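Local coordinates for MGS-MChE2 (PDB 5JD6), which is an alpha/beta hydrolase of bacterial metagenome origin that probably acts as an esterase, hydrolysing carboxylic ester bonds with a serine nucleophile, at residues 20-25 / 84-89; 67-72 / 94-99. One frame throughout, in Å; residues are numbered along the deposited sequence.

Contact 1: 20-25 / 84-89; sequences TPIVIL and NVILLG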
loop_
_atom_site.group_PDB
_atom_site.type_symbol
_atom_site.label_atom_id
_atom_site.label_comp_id
_atom_site.label_asym_id
_atom_site.label_seq_id
_atom_site.Cartn_x
_atom_site.Cartn_y
_atom_site.Cartn_z
ATOM N N THR A 20 11.155 3.361 -13.802
ATOM C CA THR A 20 10.274 4.147 -12.943
ATOM C C THR A 20 10.032 3.443 -11.612
ATOM O O THR A 20 9.651 2.273 -11.585
ATOM C CB THR A 20 8.922 4.417 -13.632
ATOM O OG1 THR A 20 9.149 4.848 -14.980
ATOM C CG2 THR A 20 8.134 5.481 -12.882
ATOM N N PRO A 21 10.260 4.155 -10.498
ATOM C CA PRO A 21 10.143 3.546 -9.169
ATOM C C PRO A 21 8.702 3.307 -8.723
ATOM O O PRO A 21 7.877 4.219 -8.748
ATOM C CB PRO A 21 10.827 4.569 -8.257
ATOM C CG PRO A 21 10.649 5.866 -8.958
ATOM C CD PRO A 21 10.731 5.549 -10.426
ATOM N N ILE A 22 8.415 2.072 -8.324
ATOM C CA ILE A 22 7.144 1.732 -7.700
ATOM C C ILE A 22 7.384 1.340 -6.248
ATOM O O ILE A 22 8.018 0.320 -5.970
ATOM C CB ILE A 22 6.431 0.576 -8.428
ATOM C CG1 ILE A 22 6.102 0.966 -9.869
ATOM C CG2 ILE A 22 5.163 0.177 -7.686
ATOM C CD1 ILE A 22 5.413 -0.132 -10.651
ATOM N N VAL A 23 6.890 2.157 -5.322
ATOM C CA VAL A 23 7.048 1.872 -3.902
ATOM C C VAL A 23 5.813 1.161 -3.359
ATOM O O VAL A 23 4.696 1.670 -3.453
ATOM C CB VAL A 23 7.311 3.153 -3.091
ATOM C CG1 VAL A 23 7.464 2.823 -1.615
ATOM C CG2 VAL A 23 8.556 3.858 -3.613
ATOM N N ILE A 24 6.030 -0.019 -2.789
ATOM C CA ILE A 24 4.945 -0.879 -2.337
ATOM C C ILE A 24 4.792 -0.874 -0.819
ATOM O O ILE A 24 5.753 -1.112 -0.090
ATOM C CB ILE A 24 5.164 -2.327 -2.810
ATOM C CG1 ILE A 24 4.952 -2.429 -4.320
ATOM C CG2 ILE A 24 4.234 -3.275 -2.079
ATOM C CD1 ILE A 24 5.142 -3.827 -4.865
ATOM N N LEU A 25 3.578 -0.604 -0.349
ATOM C CA LEU A 25 3.286 -0.634 1.078
ATOM C C LEU A 25 2.342 -1.780 1.426
ATOM O O LEU A 25 1.157 -1.741 1.095
ATOM C CB LEU A 25 2.680 0.692 1.530
ATOM C CG LEU A 25 3.575 1.924 1.416
ATOM C CD1 LEU A 25 2.825 3.160 1.878
ATOM C CD2 LEU A 25 4.846 1.731 2.224
ATOM N N ASN A 84 9.579 11.975 -7.591
ATOM C CA ASN A 84 8.231 11.425 -7.605
ATOM C C ASN A 84 8.262 9.905 -7.735
ATOM O O ASN A 84 9.153 9.347 -8.376
ATOM C CB ASN A 84 7.409 12.035 -8.743
ATOM C CG ASN A 84 7.915 11.628 -10.113
ATOM O OD1 ASN A 84 9.113 11.424 -10.311
ATOM N ND2 ASN A 84 7.000 11.506 -11.068
ATOM N N VAL A 85 7.294 9.241 -7.114
ATOM C CA VAL A 85 7.194 7.787 -7.187
ATOM C C VAL A 85 5.764 7.340 -7.451
ATOM O O VAL A 85 4.833 8.145 -7.431
ATOM C CB VAL A 85 7.679 7.110 -5.886
ATOM C CG1 VAL A 85 9.171 7.319 -5.690
ATOM C CG2 VAL A 85 6.890 7.629 -4.691
ATOM N N ILE A 86 5.599 6.046 -7.699
ATOM C CA ILE A 86 4.278 5.444 -7.783
ATOM C C ILE A 86 4.023 4.627 -6.521
ATOM O O ILE A 86 4.794 3.725 -6.193
ATOM C CB ILE A 86 4.133 4.548 -9.027
ATOM C CG1 ILE A 86 4.256 5.386 -10.300
ATOM C CG2 ILE A 86 2.802 3.815 -9.001
ATOM C CD1 ILE A 86 4.124 4.585 -11.577
ATOM N N LEU A 87 2.950 4.957 -5.810
ATOM C CA LEU A 87 2.613 4.260 -4.572
ATOM C C LEU A 87 1.576 3.164 -4.791
ATOM O O LEU A 87 0.495 3.408 -5.333
ATOM C CB LEU A 87 2.098 5.244 -3.521
ATOM C CG LEU A 87 3.108 6.226 -2.930
ATOM C CD1 LEU A 87 2.470 7.007 -1.793
ATOM C CD2 LEU A 87 4.355 5.498 -2.454
ATOM N N LEU A 88 1.919 1.956 -4.358
ATOM C CA LEU A 88 1.008 0.822 -4.404
ATOM C C LEU A 88 0.772 0.320 -2.985
ATOM O O LEU A 88 1.717 -0.034 -2.279
ATOM C CB LEU A 88 1.573 -0.286 -5.299
ATOM C CG LEU A 88 0.888 -1.655 -5.328
ATOM C CD1 LEU A 88 -0.614 -1.529 -5.514
ATOM C CD2 LEU A 88 1.490 -2.510 -6.432
ATOM N N GLY A 89 -0.488 0.299 -2.563
ATOM C CA GLY A 89 -0.811 -0.047 -1.193
ATOM C C GLY A 89 -1.933 -1.053 -1.027
ATOM O O GLY A 89 -2.908 -1.048 -1.777
#
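V23 and I86 lie on two neighbouring parallel strands in the middle of the sheet of an alpha/beta hydrolase. Strand 20-25 runs beside the first part of strand 85-91, and on its other edge it bonds to strand 47-52. The two short segments make an angle of 23°, the twist of a parallel sheet.

Four backbone hydrogen bonds join them. I86 N donates a hydrogen bond to P21 O at 3.1 Å. V23 N then bonds to I86 O at 2.8 Å. V23 O accepts from L88 N, and L25 N closes the series on L88 O at 2.7 Å. V23 therefore uses both its N-H and its C=O on the partner strand. CA-H...O contacts add to these bonds: I22 CA and I24 CA approach I86 O and L88 O, and L87 CA and G89 CA approach V23 O and L25 O.

The apolar side chains sort onto two faces. On one are I22, I24, I86 and L88. L88 CG is anti to the backbone N (chi1 171°), and its CD2 lies 4.1 Å from I24 CG1, the two side chains pointing the same way. I22 reaches I86 CB with CG1 and L88 CB with CG2. Beyond them, Y47 and V49 touch I22 and I24.

V23, L25 and L87 are on the other face, against L73 of helix 66-80. G89 has no side chain; it is the first glycine of the probable GxSxG nucleophile elbow. At the start of the strands the P21 ring and V85 cross at about a right angle, with P21 CG 3.9 Å from V85 CG1. On the face turned to L73, L87 CD2 rests 3.8 Å from V23 CB.

Contact 2: 67-72 / 94-99; sequences GTFARY and GHIALL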
loop_
_atom_site.group_PDB
_atom_site.type_symbol
_atom_site.label_atom_id
_atom_site.label_comp_id
_atom_site.label_asym_id
_atom_site.label_seq_id
_atom_site.Cartn_x
_atom_site.Cartn_y
_atom_site.Cartn_z
ATOM N N GLY A 67 0.075 8.478 10.687
ATOM C CA GLY A 67 0.819 9.664 10.304
ATOM C C GLY A 67 2.321 9.455 10.359
ATOM O O GLY A 67 3.058 9.959 9.512
ATOM N N THR A 68 2.772 8.704 11.361
ATOM C CA THR A 68 4.191 8.395 11.516
ATOM C C THR A 68 4.696 7.512 10.378
ATOM O O THR A 68 5.774 7.744 9.827
ATOM C CB THR A 68 4.466 7.694 12.859
ATOM O OG1 THR A 68 4.228 8.611 13.935
ATOM C CG2 THR A 68 5.905 7.211 12.927
ATOM N N PHE A 69 3.910 6.499 10.028
ATOM C CA PHE A 69 4.271 5.587 8.950
ATOM C C PHE A 69 4.339 6.325 7.617
ATOM O O PHE A 69 5.211 6.056 6.791
ATOM C CB PHE A 69 3.274 4.432 8.869
ATOM C CG PHE A 69 3.142 3.653 10.148
ATOM C CD1 PHE A 69 4.240 3.450 10.968
ATOM C CD2 PHE A 69 1.918 3.131 10.534
ATOM C CE1 PHE A 69 4.122 2.736 12.146
ATOM C CE2 PHE A 69 1.793 2.417 11.712
ATOM C CZ PHE A 69 2.897 2.219 12.519
ATOM N N ALA A 70 3.415 7.260 7.419
ATOM C CA ALA A 70 3.390 8.077 6.210
ATOM C C ALA A 70 4.649 8.930 6.099
ATOM O O ALA A 70 5.251 9.026 5.030
ATOM C CB ALA A 70 2.150 8.958 6.189
ATOM N N ARG A 71 5.043 9.547 7.209
ATOM C CA ARG A 71 6.256 10.359 7.239
ATOM C C ARG A 71 7.503 9.492 7.080
ATOM O O ARG A 71 8.517 9.943 6.547
ATOM C CB ARG A 71 6.331 11.169 8.536
ATOM C CG ARG A 71 5.406 12.379 8.559
ATOM C CD ARG A 71 5.627 13.234 9.798
ATOM N NE ARG A 71 5.101 12.601 11.003
ATOM C CZ ARG A 71 3.855 12.754 11.441
ATOM N NH1 ARG A 71 3.004 13.521 10.772
ATOM N NH2 ARG A 71 3.459 12.139 12.546
ATOM N N TYR A 72 7.424 8.249 7.542
ATOM C CA TYR A 72 8.514 7.300 7.361
ATOM C C TYR A 72 8.678 6.983 5.880
ATOM O O TYR A 72 9.797 6.884 5.377
ATOM C CB TYR A 72 8.259 6.018 8.156
ATOM C CG TYR A 72 9.401 5.024 8.116
ATOM C CD1 TYR A 72 10.378 5.022 9.104
ATOM C CD2 TYR A 72 9.497 4.084 7.097
ATOM C CE1 TYR A 72 11.421 4.114 9.077
ATOM C CE2 TYR A 72 10.538 3.172 7.061
ATOM C CZ TYR A 72 11.496 3.191 8.053
ATOM O OH TYR A 72 12.533 2.287 8.021
ATOM N N GLY A 94 -2.314 0.590 2.044
ATOM C CA GLY A 94 -3.063 1.497 1.194
ATOM C C GLY A 94 -3.440 2.763 1.937
ATOM O O GLY A 94 -3.433 3.855 1.369
ATOM N N HIS A 95 -3.764 2.612 3.218
ATOM C CA HIS A 95 -4.111 3.749 4.062
ATOM C C HIS A 95 -2.893 4.647 4.268
ATOM O O HIS A 95 -3.003 5.873 4.219
ATOM C CB HIS A 95 -4.660 3.267 5.407
ATOM C CG HIS A 95 -5.358 4.332 6.193
ATOM N ND1 HIS A 95 -5.964 4.083 7.406
ATOM C CD2 HIS A 95 -5.553 5.648 5.940
ATOM C CE1 HIS A 95 -6.500 5.201 7.866
ATOM N NE2 HIS A 95 -6.263 6.164 6.996
ATOM N N ILE A 96 -1.735 4.030 4.494
ATOM C CA ILE A 96 -0.483 4.768 4.619
ATOM C C ILE A 96 -0.191 5.529 3.333
ATOM O O ILE A 96 0.203 6.696 3.363
ATOM C CB ILE A 96 0.712 3.842 4.926
ATOM C CG1 ILE A 96 0.395 2.907 6.092
ATOM C CG2 ILE A 96 1.961 4.664 5.212
ATOM C CD1 ILE A 96 0.087 3.619 7.381
ATOM N N ALA A 97 -0.387 4.852 2.205
ATOM C CA ALA A 97 -0.157 5.443 0.893
ATOM C C ALA A 97 -1.090 6.626 0.653
ATOM O O ALA A 97 -0.662 7.675 0.175
ATOM C CB ALA A 97 -0.334 4.397 -0.196
ATOM N N LEU A 98 -2.364 6.444 0.992
ATOM C CA LEU A 98 -3.359 7.505 0.866
ATOM C C LEU A 98 -2.968 8.740 1.669
ATOM O O LEU A 98 -2.974 9.855 1.148
ATOM C CB LEU A 98 -4.732 7.006 1.319
ATOM C CG LEU A 98 -5.582 6.298 0.266
ATOM C CD1 LEU A 98 -6.524 5.304 0.922
ATOM C CD2 LEU A 98 -6.363 7.312 -0.558
ATOM N N LEU A 99 -2.630 8.536 2.938
ATOM C CA LEU A 99 -2.260 9.641 3.812
ATOM C C LEU A 99 -1.006 10.338 3.300
ATOM O O LEU A 99 -0.895 11.562 3.368
ATOM C CB LEU A 99 -2.047 9.150 5.244
ATOM C CG LEU A 99 -1.769 10.249 6.274
ATOM C CD1 LEU A 99 -2.827 11.339 6.198
ATOM C CD2 LEU A 99 -1.705 9.669 7.674
#
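I96 has CG1 anti to its own carbonyl carbon, and a second turn at chi2 (-61°) carries CD1 to F69. L99 differs: its CG is anti to the backbone N (chi1 -175°), and CD2 reaches the backbone of G67. I96 CD1 sits 3.6 Å from F69 CB. It lies at the edge of the F69 ring, near the ring plane, with CD2 of F69 at 3.7 Å. The other branch, I96 CG2, meets the backbone at A70 N.

The two segments belong to helices 66-80 and 92-103 of the alpha/beta hydrolase fold. Helix 92-103 begins within the probable nucleophile elbow. The axes of segments 67-72 and 94-99 cross at -71° and come within 8.6 Å, with A70 CB facing the other helix. L99 CD2 lies 3.6 Å from G67 CA. V66 lies against both I96 and L99, and M103 packs on A70. An alanine in place of I96 would probably open a gap beside F69 CB and take the I96 CD1 contact away from the ring edge. A70 CB lies 4.1 Å from L99 CG.

The centres of contacts 1 and 2 are 13 Å apart, and the two touch directly. L25 CD1 of contact 1 lies 3.6 Å from A97 N and 3.8 Å from I96 CG2 of contact 2. L87 CD1 adds a contact at 3.8 Å to A97 O. The sheet face bearing L25 and L87 thus packs against helix 92-103. Segments 67-72, 84-89 and 94-99 lie on a helix, a strand and a helix that follow one another in the chain. The bend between the last two holds the probable nucleophile S91, with H231 and D203 as its likely triad partners. G89 of contact 1 belongs to that elbow, and the I96 side chain touches it from contact 2.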